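Local coordinates for protein cytochrome (Paracoccus pantotrophus, PDB 2XTS) that forms an N-terminal heme c domain of the SoxD subunit of sulfane dehydrogenase SoxCD and probably carries electrons away from its molybdenum partner, at residues G31-F42 with D108-Y119; V62-L70 with V76-P84. One frame throughout, in Å; residues are numbered along the deposited sequence.

Interaction 1. Residues G31-F42 with D108-Y119; sequences GSGDVATGDALF and DDTYAITAFLLY
F116 projects from helix 108-119 as a knob into a hole made by V35, G38, D39 and F42, and it has more surface buried here than any other residue of the contact. With CG anti to the backbone N (chi1 175°), the torsion carries the ring in among those four residues. One face receives the CA of D39, a CH-pi contact 3.9 Å from the ring centroid, while the D39 carboxylate lies nearly parallel to the ring. On the F42 side, F116 CE2 stands 3.5 Å from F42 CG, over one face of that ring towards its rim; the planes are inclined at 44°. V35 extends the apolar seam, its CG1 lying 3.7 Å from Y119 CB. Such closeness needs small residues at the crossing: G38 CA approaches A112 O to 3.2 Å in a CA-H...O contact, and a side chain on G38 or G33 would collide with the helix 108-119. At the polar end, S32 N donates to D108 OD1 (3.0 Å) from above the carboxylate plane. D34 caps the helix 35-42, its OD1 taking T37 N and T37 OG1 from opposite faces. F42 and I113 also belong to the heme pocket. The two helices cross at 98° with axes 6.8 Å apart, the nearly perpendicular pairing of the first and last helices of the cytochrome domain that is the hallmark of the class I cytochrome c fold.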
loop_
_atom_site.group_PDB
_atom_site.type_symbol
_atom_site.label_atom_id
_atom_site.label_comp_id
_atom_site.label_asym_id
_atom_site.label_seq_id
_atom_site.Cartn_x
_atom_site.Cartn_y
_atom_site.Cartn_z
ATOM N N GLY D 31 -6.482 -33.215 -38.060
ATOM C CA GLY D 31 -7.407 -34.047 -37.337
ATOM C C GLY D 31 -8.811 -33.945 -37.875
ATOM O O GLY D 31 -9.082 -33.183 -38.797
ATOM N N SER D 32 -9.715 -34.683 -37.246
ATOM C CA SER D 32 -11.111 -34.697 -37.631
ATOM C C SER D 32 -11.977 -35.275 -36.510
ATOM O O SER D 32 -11.498 -35.951 -35.602
ATOM C CB SER D 32 -11.303 -35.499 -38.905
ATOM O OG SER D 32 -11.020 -36.841 -38.675
ATOM N N GLY D 33 -13.267 -35.006 -36.610
ATOM C CA GLY D 33 -14.255 -35.536 -35.691
ATOM C C GLY D 33 -15.656 -35.345 -36.214
ATOM O O GLY D 33 -15.945 -34.306 -36.831
ATOM N N ASP D 34 -16.528 -36.316 -35.955
ATOM C CA ASP D 34 -17.904 -36.217 -36.418
ATOM C C ASP D 34 -18.867 -35.940 -35.288
ATOM O O ASP D 34 -18.495 -35.984 -34.109
ATOM C CB ASP D 34 -18.323 -37.421 -37.269
ATOM C CG ASP D 34 -18.324 -38.731 -36.524
ATOM O OD1 ASP D 34 -18.284 -38.770 -35.289
ATOM O OD2 ASP D 34 -18.385 -39.768 -37.219
ATOM N N VAL D 35 -20.103 -35.627 -35.664
ATOM C CA VAL D 35 -21.150 -35.283 -34.700
ATOM C C VAL D 35 -21.384 -36.409 -33.692
ATOM O O VAL D 35 -21.464 -36.152 -32.494
ATOM C CB VAL D 35 -22.443 -34.876 -35.417
ATOM C CG1 VAL D 35 -23.588 -34.723 -34.435
ATOM C CG2 VAL D 35 -22.210 -33.604 -36.230
ATOM N N ALA D 36 -21.481 -37.647 -34.163
ATOM C CA ALA D 36 -21.817 -38.769 -33.288
ATOM C C ALA D 36 -20.728 -38.991 -32.236
ATOM O O ALA D 36 -21.022 -39.254 -31.044
ATOM C CB ALA D 36 -22.077 -40.069 -34.093
ATOM N N THR D 37 -19.473 -38.874 -32.668
ATOM C CA THR D 37 -18.351 -38.999 -31.750
ATOM C C THR D 37 -18.366 -37.842 -30.738
ATOM O O THR D 37 -18.142 -38.041 -29.544
ATOM C CB THR D 37 -17.014 -39.026 -32.504
ATOM O OG1 THR D 37 -17.025 -40.101 -33.453
ATOM C CG2 THR D 37 -15.847 -39.169 -31.552
ATOM N N GLY D 38 -18.677 -36.637 -31.215
ATOM C CA GLY D 38 -18.789 -35.480 -30.348
ATOM C C GLY D 38 -19.881 -35.638 -29.309
ATOM O O GLY D 38 -19.696 -35.234 -28.155
ATOM N N ASP D 39 -21.027 -36.209 -29.709
ATOM C CA ASP D 39 -22.144 -36.458 -28.788
ATOM C C ASP D 39 -21.691 -37.360 -27.639
ATOM O O ASP D 39 -21.962 -37.105 -26.464
ATOM C CB ASP D 39 -23.271 -37.096 -29.583
ATOM C CG ASP D 39 -24.589 -37.150 -28.849
ATOM O OD1 ASP D 39 -24.709 -36.672 -27.709
ATOM O OD2 ASP D 39 -25.542 -37.706 -29.446
ATOM N N ALA D 40 -20.998 -38.438 -27.984
ATOM C CA ALA D 40 -20.489 -39.379 -26.991
ATOM C C ALA D 40 -19.481 -38.729 -26.051
ATOM O O ALA D 40 -19.552 -38.898 -24.836
ATOM C CB ALA D 40 -19.890 -40.626 -27.677
ATOM N N LEU D 41 -18.546 -37.970 -26.611
ATOM C CA LEU D 41 -17.597 -37.226 -25.780
ATOM C C LEU D 41 -18.294 -36.202 -24.888
ATOM O O LEU D 41 -17.927 -36.030 -23.726
ATOM C CB LEU D 41 -16.579 -36.508 -26.652
ATOM C CG LEU D 41 -15.513 -37.396 -27.317
ATOM C CD1 LEU D 41 -14.828 -36.663 -28.458
ATOM C CD2 LEU D 41 -14.485 -37.879 -26.279
ATOM N N PHE D 42 -19.329 -35.561 -25.422
ATOM C CA PHE D 42 -20.058 -34.538 -24.692
ATOM C C PHE D 42 -20.790 -35.194 -23.516
ATOM O O PHE D 42 -20.786 -34.702 -22.378
ATOM C CB PHE D 42 -21.042 -33.795 -25.608
ATOM C CG PHE D 42 -21.396 -32.428 -25.126
ATOM C CD1 PHE D 42 -20.553 -31.375 -25.437
ATOM C CD2 PHE D 42 -22.534 -32.179 -24.369
ATOM C CE1 PHE D 42 -20.834 -30.093 -25.018
ATOM C CE2 PHE D 42 -22.829 -30.885 -23.945
ATOM C CZ PHE D 42 -21.983 -29.859 -24.266
ATOM N N ASP D 108 -8.454 -34.520 -32.068
ATOM C CA ASP D 108 -9.607 -35.160 -32.683
ATOM C C ASP D 108 -10.850 -35.029 -31.819
ATOM O O ASP D 108 -11.942 -34.775 -32.327
ATOM C CB ASP D 108 -9.327 -36.631 -32.967
ATOM C CG ASP D 108 -8.437 -36.852 -34.187
ATOM O OD1 ASP D 108 -8.167 -35.900 -34.955
ATOM O OD2 ASP D 108 -8.052 -38.026 -34.378
ATOM N N ASP D 109 -10.693 -35.194 -30.516
ATOM C CA ASP D 109 -11.808 -35.029 -29.590
ATOM C C ASP D 109 -12.422 -33.631 -29.726
ATOM O O ASP D 109 -13.634 -33.452 -29.663
ATOM C CB ASP D 109 -11.368 -35.122 -28.122
ATOM C CG ASP D 109 -10.957 -36.494 -27.673
ATOM O OD1 ASP D 109 -11.271 -37.506 -28.345
ATOM O OD2 ASP D 109 -10.287 -36.547 -26.604
ATOM N N THR D 110 -11.558 -32.632 -29.878
ATOM C CA THR D 110 -12.015 -31.243 -29.949
ATOM C C THR D 110 -12.738 -30.969 -31.253
ATOM O O THR D 110 -13.763 -30.308 -31.289
ATOM C CB THR D 110 -10.854 -30.257 -29.687
ATOM O OG1 THR D 110 -10.202 -30.592 -28.452
ATOM C CG2 THR D 110 -11.376 -28.832 -29.581
ATOM N N TYR D 111 -12.238 -31.517 -32.345
ATOM C CA TYR D 111 -12.996 -31.427 -33.602
ATOM C C TYR D 111 -14.367 -32.067 -33.491
ATOM O O TYR D 111 -15.358 -31.521 -33.961
ATOM C CB TYR D 111 -12.249 -32.053 -34.785
ATOM C CG TYR D 111 -11.142 -31.201 -35.372
ATOM C CD1 TYR D 111 -11.408 -29.956 -35.942
ATOM C CD2 TYR D 111 -9.824 -31.632 -35.339
ATOM C CE1 TYR D 111 -10.380 -29.194 -36.495
ATOM C CE2 TYR D 111 -8.799 -30.877 -35.866
ATOM C CZ TYR D 111 -9.079 -29.660 -36.438
ATOM O OH TYR D 111 -8.049 -28.911 -36.955
ATOM N N ALA D 112 -14.416 -33.258 -32.895
ATOM C CA ALA D 112 -15.696 -33.963 -32.716
ATOM C C ALA D 112 -16.675 -33.159 -31.861
ATOM O O ALA D 112 -17.848 -33.012 -32.210
ATOM C CB ALA D 112 -15.479 -35.334 -32.117
ATOM N N ILE D 113 -16.198 -32.646 -30.733
ATOM C CA ILE D 113 -17.061 -31.865 -29.859
ATOM C C ILE D 113 -17.550 -30.611 -30.579
ATOM O O ILE D 113 -18.701 -30.217 -30.457
ATOM C CB ILE D 113 -16.343 -31.501 -28.530
ATOM C CG1 ILE D 113 -16.270 -32.756 -27.646
ATOM C CG2 ILE D 113 -17.039 -30.334 -27.813
ATOM C CD1 ILE D 113 -15.328 -32.606 -26.501
ATOM N N THR D 114 -16.661 -29.962 -31.325
ATOM C CA THR D 114 -17.039 -28.769 -32.069
ATOM C C THR D 114 -18.104 -29.115 -33.115
ATOM O O THR D 114 -19.071 -28.390 -33.265
ATOM C CB THR D 114 -15.804 -28.076 -32.691
ATOM O OG1 THR D 114 -14.886 -27.716 -31.655
ATOM C CG2 THR D 114 -16.177 -26.810 -33.406
ATOM N N ALA D 115 -17.957 -30.247 -33.799
ATOM C CA ALA D 115 -18.992 -30.711 -34.723
ATOM C C ALA D 115 -20.333 -30.903 -34.015
ATOM O O ALA D 115 -21.377 -30.503 -34.514
ATOM C CB ALA D 115 -18.560 -32.016 -35.398
ATOM N N PHE D 116 -20.297 -31.520 -32.837
ATOM C CA PHE D 116 -21.527 -31.722 -32.056
ATOM C C PHE D 116 -22.166 -30.389 -31.620
ATOM O O PHE D 116 -23.385 -30.258 -31.597
ATOM C CB PHE D 116 -21.237 -32.584 -30.813
ATOM C CG PHE D 116 -22.417 -32.744 -29.913
ATOM C CD1 PHE D 116 -23.489 -33.524 -30.307
ATOM C CD2 PHE D 116 -22.466 -32.082 -28.687
ATOM C CE1 PHE D 116 -24.598 -33.660 -29.513
ATOM C CE2 PHE D 116 -23.602 -32.216 -27.880
ATOM C CZ PHE D 116 -24.659 -33.014 -28.303
ATOM N N LEU D 117 -21.348 -29.414 -31.231
ATOM C CA LEU D 117 -21.883 -28.096 -30.871
ATOM C C LEU D 117 -22.507 -27.417 -32.098
ATOM O O LEU D 117 -23.541 -26.771 -31.998
ATOM C CB LEU D 117 -20.805 -27.228 -30.206
ATOM C CG LEU D 117 -20.401 -27.690 -28.801
ATOM C CD1 LEU D 117 -19.197 -26.881 -28.378
ATOM C CD2 LEU D 117 -21.555 -27.539 -27.817
ATOM N N LEU D 118 -21.895 -27.567 -33.269
ATOM C CA LEU D 118 -22.533 -27.060 -34.492
ATOM C C LEU D 118 -23.894 -27.733 -34.695
ATOM O O LEU D 118 -24.877 -27.084 -35.000
ATOM C CB LEU D 118 -21.657 -27.298 -35.714
ATOM C CG LEU D 118 -20.451 -26.386 -35.843
ATOM C CD1 LEU D 118 -19.478 -26.918 -36.884
ATOM C CD2 LEU D 118 -20.870 -24.950 -36.162
ATOM N N TYR D 119 -23.939 -29.052 -34.566
ATOM C CA TYR D 119 -25.191 -29.779 -34.743
ATOM C C TYR D 119 -26.248 -29.340 -33.723
ATOM O O TYR D 119 -27.413 -29.131 -34.057
ATOM C CB TYR D 119 -24.936 -31.279 -34.602
ATOM C CG TYR D 119 -26.204 -32.099 -34.512
ATOM C CD1 TYR D 119 -26.976 -32.310 -35.646
ATOM C CD2 TYR D 119 -26.661 -32.605 -33.287
ATOM C CE1 TYR D 119 -28.152 -33.044 -35.575
ATOM C CE2 TYR D 119 -27.836 -33.318 -33.216
ATOM C CZ TYR D 119 -28.571 -33.532 -34.371
ATOM O OH TYR D 119 -29.734 -34.244 -34.309
HETATM O O HOH W 1 -8.414 -38.025 -37.337
#

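Interaction 2. Residues V62-L70 with V76-P84; sequences VLAGGDGSL and VKTIGSYWP. With HEC (heme c), chain U; GOL (glycerol), chain B.
T78 points its side chain at the loop 62-70. OG1, placed between the backbone N and the carbonyl carbon (chi1 70°), donates to G65 O at 2.7 Å, in the carbonyl plane, while CG2 rests 3.8 Å from V62 CG1. OG1 also accepts from S81 N, and S81 OG, itself a donor to V76 O, from T78 N, a capping box on the short, weakly bonded helical turn about 79-82. With an alanine in place of T78, G65 O is likely to lose its hydroxyl donor and S81 N its capping acceptor. S69 OG takes V76 N (2.9 Å, 163°) and donates to G66 O, tying the type II turn G66-S69 to the extended segment at V76. L70 sets CD2 against Y82 CD1 at 3.9 Å, the side chains crossing at about a right angle; the Y82 hydroxyl bonds to T247 of the sulfite dehydrogenase chain. L63 and W83 reach the heme, W83 meeting propionate CGA at its ring edge, and water 2 donates to both V62 O and heme O2A. Two hydroxyls, T78 OG1 and S69 OG, thus cross between the segments while S81 OG shapes 76-84, so directional bonds to backbone groups, not charge pairs, join the two.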
loop_
_atom_site.group_PDB
_atom_site.type_symbol
_atom_site.label_atom_id
_atom_site.label_comp_id
_atom_site.label_asym_id
_atom_site.label_seq_id
_atom_site.Cartn_x
_atom_site.Cartn_y
_atom_site.Cartn_z
ATOM N N VAL D 62 -25.476 -21.980 -21.299
ATOM C CA VAL D 62 -26.205 -22.503 -22.437
ATOM C C VAL D 62 -25.321 -22.371 -23.680
ATOM O O VAL D 62 -24.786 -21.304 -23.937
ATOM C CB VAL D 62 -27.493 -21.714 -22.633
ATOM C CG1 VAL D 62 -28.230 -22.185 -23.887
ATOM C CG2 VAL D 62 -28.373 -21.791 -21.402
ATOM N N LEU D 63 -25.091 -23.474 -24.395
ATOM C CA LEU D 63 -24.187 -23.484 -25.558
ATOM C C LEU D 63 -24.907 -23.501 -26.886
ATOM O O LEU D 63 -24.281 -23.367 -27.927
ATOM C CB LEU D 63 -23.209 -24.663 -25.485
ATOM C CG LEU D 63 -22.398 -24.785 -24.203
ATOM C CD1 LEU D 63 -21.387 -25.924 -24.271
ATOM C CD2 LEU D 63 -21.704 -23.461 -23.827
ATOM N N ALA D 64 -26.221 -23.698 -26.848
ATOM C CA ALA D 64 -27.046 -23.787 -28.042
ATOM C C ALA D 64 -28.405 -23.164 -27.759
ATOM O O ALA D 64 -29.009 -23.412 -26.725
ATOM C CB ALA D 64 -27.206 -25.248 -28.474
ATOM N N GLY D 65 -28.891 -22.373 -28.699
ATOM C CA GLY D 65 -30.195 -21.718 -28.575
ATOM C C GLY D 65 -30.125 -20.205 -28.672
ATOM O O GLY D 65 -29.060 -19.622 -28.893
ATOM N N GLY D 66 -31.288 -19.570 -28.556
ATOM C CA GLY D 66 -31.391 -18.123 -28.507
ATOM C C GLY D 66 -31.282 -17.430 -29.840
ATOM O O GLY D 66 -31.131 -16.218 -29.901
ATOM N N ASP D 67 -31.387 -18.176 -30.921
ATOM C CA ASP D 67 -31.253 -17.586 -32.229
ATOM C C ASP D 67 -32.283 -16.466 -32.412
ATOM O O ASP D 67 -33.457 -16.657 -32.121
ATOM C CB ASP D 67 -31.417 -18.666 -33.284
ATOM C CG ASP D 67 -30.562 -19.879 -32.985
ATOM O OD1 ASP D 67 -29.344 -19.802 -33.232
ATOM O OD2 ASP D 67 -31.097 -20.880 -32.451
ATOM N N GLY D 68 -31.845 -15.316 -32.909
ATOM C CA GLY D 68 -32.743 -14.196 -33.130
ATOM C C GLY D 68 -33.184 -13.392 -31.915
ATOM O O GLY D 68 -34.031 -12.504 -32.023
ATOM N N SER D 69 -32.570 -13.657 -30.763
ATOM C CA SER D 69 -32.941 -13.026 -29.499
ATOM C C SER D 69 -32.151 -11.765 -29.158
ATOM O O SER D 69 -32.350 -11.214 -28.081
ATOM C CB SER D 69 -32.767 -14.024 -28.346
ATOM O OG SER D 69 -31.392 -14.254 -28.062
ATOM N N LEU D 70 -31.273 -11.298 -30.044
ATOM C CA LEU D 70 -30.325 -10.260 -29.651
ATOM C C LEU D 70 -30.937 -8.879 -29.480
ATOM O O LEU D 70 -30.277 -8.007 -28.940
ATOM C CB LEU D 70 -29.120 -10.209 -30.592
ATOM C CG LEU D 70 -28.302 -11.498 -30.681
ATOM C CD1 LEU D 70 -27.112 -11.261 -31.587
ATOM C CD2 LEU D 70 -27.835 -12.029 -29.305
ATOM N N VAL D 76 -30.461 -14.154 -25.306
ATOM C CA VAL D 76 -29.831 -15.431 -24.983
ATOM C C VAL D 76 -28.667 -15.606 -25.958
ATOM O O VAL D 76 -28.850 -15.881 -27.138
ATOM C CB VAL D 76 -30.840 -16.599 -25.069
ATOM C CG1 VAL D 76 -30.143 -17.956 -24.884
ATOM C CG2 VAL D 76 -31.966 -16.401 -24.040
ATOM N N LYS D 77 -27.465 -15.408 -25.436
ATOM C CA LYS D 77 -26.253 -15.321 -26.232
ATOM C C LYS D 77 -25.485 -16.621 -26.129
ATOM O O LYS D 77 -24.991 -16.971 -25.053
ATOM C CB LYS D 77 -25.400 -14.163 -25.720
ATOM C CG LYS D 77 -26.087 -12.797 -25.870
ATOM C CD LYS D 77 -25.633 -11.768 -24.853
ATOM C CE LYS D 77 -24.201 -11.353 -25.059
ATOM N NZ LYS D 77 -23.761 -10.367 -24.043
ATOM N N THR D 78 -25.409 -17.324 -27.251
ATOM C CA THR D 78 -24.797 -18.645 -27.283
ATOM C C THR D 78 -23.850 -18.708 -28.484
ATOM O O THR D 78 -23.774 -17.793 -29.310
ATOM C CB THR D 78 -25.846 -19.756 -27.453
ATOM O OG1 THR D 78 -26.402 -19.704 -28.778
ATOM C CG2 THR D 78 -26.935 -19.665 -26.388
ATOM N N ILE D 79 -23.130 -19.807 -28.606
ATOM C CA ILE D 79 -22.309 -20.039 -29.785
ATOM C C ILE D 79 -23.090 -19.744 -31.059
ATOM O O ILE D 79 -22.643 -18.984 -31.912
ATOM C CB ILE D 79 -21.770 -21.489 -29.815
ATOM C CG1 ILE D 79 -20.813 -21.754 -28.652
ATOM C CG2 ILE D 79 -21.116 -21.781 -31.150
ATOM C CD1 ILE D 79 -20.398 -23.212 -28.518
ATOM N N GLY D 80 -24.278 -20.332 -31.168
ATOM C CA GLY D 80 -25.075 -20.193 -32.375
ATOM C C GLY D 80 -25.730 -18.838 -32.559
ATOM O O GLY D 80 -25.801 -18.335 -33.660
ATOM N N SER D 81 -26.209 -18.232 -31.483
ATOM C CA SER D 81 -26.933 -16.968 -31.599
ATOM C C SER D 81 -26.040 -15.750 -31.640
ATOM O O SER D 81 -26.463 -14.701 -32.081
ATOM C CB SER D 81 -27.930 -16.796 -30.454
ATOM O OG SER D 81 -27.283 -16.452 -29.253
ATOM N N TYR D 82 -24.815 -15.888 -31.146
ATOM C CA TYR D 82 -23.961 -14.734 -30.841
ATOM C C TYR D 82 -22.497 -14.814 -31.268
ATOM O O TYR D 82 -21.922 -13.787 -31.628
ATOM C CB TYR D 82 -24.037 -14.405 -29.358
ATOM C CG TYR D 82 -23.395 -13.107 -28.932
ATOM C CD1 TYR D 82 -23.912 -11.896 -29.343
ATOM C CD2 TYR D 82 -22.323 -13.085 -28.057
ATOM C CE1 TYR D 82 -23.329 -10.692 -28.937
ATOM C CE2 TYR D 82 -21.762 -11.905 -27.636
ATOM C CZ TYR D 82 -22.261 -10.703 -28.081
ATOM O OH TYR D 82 -21.751 -9.494 -27.651
ATOM N N TRP D 83 -21.864 -15.972 -31.151
ATOM C CA TRP D 83 -20.415 -15.978 -31.412
ATOM C C TRP D 83 -20.120 -15.728 -32.883
ATOM O O TRP D 83 -20.835 -16.212 -33.759
ATOM C CB TRP D 83 -19.754 -17.293 -31.003
ATOM C CG TRP D 83 -19.715 -17.569 -29.520
ATOM C CD1 TRP D 83 -20.592 -17.152 -28.540
ATOM C CD2 TRP D 83 -18.737 -18.369 -28.862
ATOM N NE1 TRP D 83 -20.204 -17.657 -27.330
ATOM C CE2 TRP D 83 -19.090 -18.434 -27.503
ATOM C CE3 TRP D 83 -17.616 -19.068 -29.305
ATOM C CZ2 TRP D 83 -18.321 -19.115 -26.573
ATOM C CZ3 TRP D 83 -16.871 -19.769 -28.384
ATOM C CH2 TRP D 83 -17.230 -19.787 -27.036
ATOM N N PRO D 84 -19.032 -15.017 -33.171
ATOM C CA PRO D 84 -18.734 -14.733 -34.571
ATOM C C PRO D 84 -17.987 -15.843 -35.327
ATOM O O PRO D 84 -18.196 -15.983 -36.537
ATOM C CB PRO D 84 -17.899 -13.450 -34.491
ATOM C CG PRO D 84 -17.226 -13.563 -33.155
ATOM C CD PRO D 84 -18.208 -14.222 -32.242
HETATM FE FE HEC U . -17.989 -25.705 -20.068
HETATM C CHA HEC U . -18.026 -22.322 -20.368
HETATM C CHB HEC U . -17.806 -26.016 -23.423
HETATM C CHC HEC U . -17.577 -29.028 -19.707
HETATM C CHD HEC U . -18.783 -25.437 -16.811
HETATM N NA HEC U . -17.930 -24.427 -21.583
HETATM C C1A HEC U . -18.032 -23.053 -21.517
HETATM C C2A HEC U . -18.085 -22.496 -22.867
HETATM C C3A HEC U . -18.028 -23.527 -23.726
HETATM C C4A HEC U . -17.923 -24.742 -22.923
HETATM C CMA HEC U . -18.015 -23.478 -25.264
HETATM C CAA HEC U . -18.203 -20.987 -23.191
HETATM C CBA HEC U . -19.659 -20.514 -23.147
HETATM C CGA HEC U . -19.848 -19.080 -23.530
HETATM O O1A HEC U . -18.949 -18.282 -23.305
HETATM O O2A HEC U . -20.953 -18.813 -24.062
HETATM N NB HEC U . -17.699 -27.207 -21.322
HETATM C C1B HEC U . -17.623 -27.150 -22.682
HETATM C C2B HEC U . -17.211 -28.457 -23.164
HETATM C C3B HEC U . -17.160 -29.286 -22.140
HETATM C C4B HEC U . -17.440 -28.525 -20.961
HETATM C CMB HEC U . -17.127 -28.763 -24.685
HETATM C CAB HEC U . -16.762 -30.767 -22.158
HETATM C CBB HEC U . -15.390 -30.940 -22.857
HETATM N NC HEC U . -18.146 -27.002 -18.550
HETATM C C1C HEC U . -17.972 -28.365 -18.590
HETATM C C2C HEC U . -18.218 -28.920 -17.292
HETATM C C3C HEC U . -18.602 -27.911 -16.515
HETATM C C4C HEC U . -18.561 -26.694 -17.291
HETATM C CMC HEC U . -18.169 -30.430 -16.950
HETATM C CAC HEC U . -19.074 -27.933 -15.065
HETATM C CBC HEC U . -18.315 -28.623 -13.976
HETATM N ND HEC U . -18.309 -24.181 -18.823
HETATM C C1D HEC U . -18.539 -24.267 -17.469
HETATM C C2D HEC U . -18.545 -22.987 -16.848
HETATM C C3D HEC U . -18.293 -22.050 -17.937
HETATM C C4D HEC U . -18.199 -22.831 -19.117
HETATM C CMD HEC U . -18.713 -22.594 -15.389
HETATM C CAD HEC U . -18.161 -20.544 -17.794
HETATM C CBD HEC U . -16.694 -20.195 -17.539
HETATM C CGD HEC U . -16.456 -18.730 -17.378
HETATM O O1D HEC U . -17.359 -17.918 -17.669
HETATM O O2D HEC U . -15.292 -18.366 -17.089
HETATM C C1 GOL B . -28.572 -14.654 -34.544
HETATM O O1 GOL B . -28.992 -14.546 -33.213
HETATM C C2 GOL B . -28.010 -13.321 -34.969
HETATM O O2 GOL B . -29.053 -12.366 -34.993
HETATM C C3 GOL B . -27.365 -13.415 -36.340
HETATM O O3 GOL B . -26.732 -12.198 -36.655
HETATM O O HOH W 2 -22.648 -20.391 -25.636
HETATM O O HOH W 3 -28.359 -17.954 -34.838
#

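How the interactions relate
Followed from the N terminus, the chain first enters interaction 1 through strand 32-34 and helix 35-45, then passes the covalent heme site at C46 and the axial ligand H50. Next comes interaction 2, where 62-70 and 76-84 close a short loop with five residues between them. Helix 86-96 and the second axial ligand, M97, follow before helix 107-120 returns to complete interaction 1. Interaction 2 is therefore nested inside the larger loop. Their centres lie 19 Å apart, yet they meet: L117 packs on I79 and L63, and F42 on L63. Together they join the two crossed helices of the cytochrome domain to the loop beside the heme propionate.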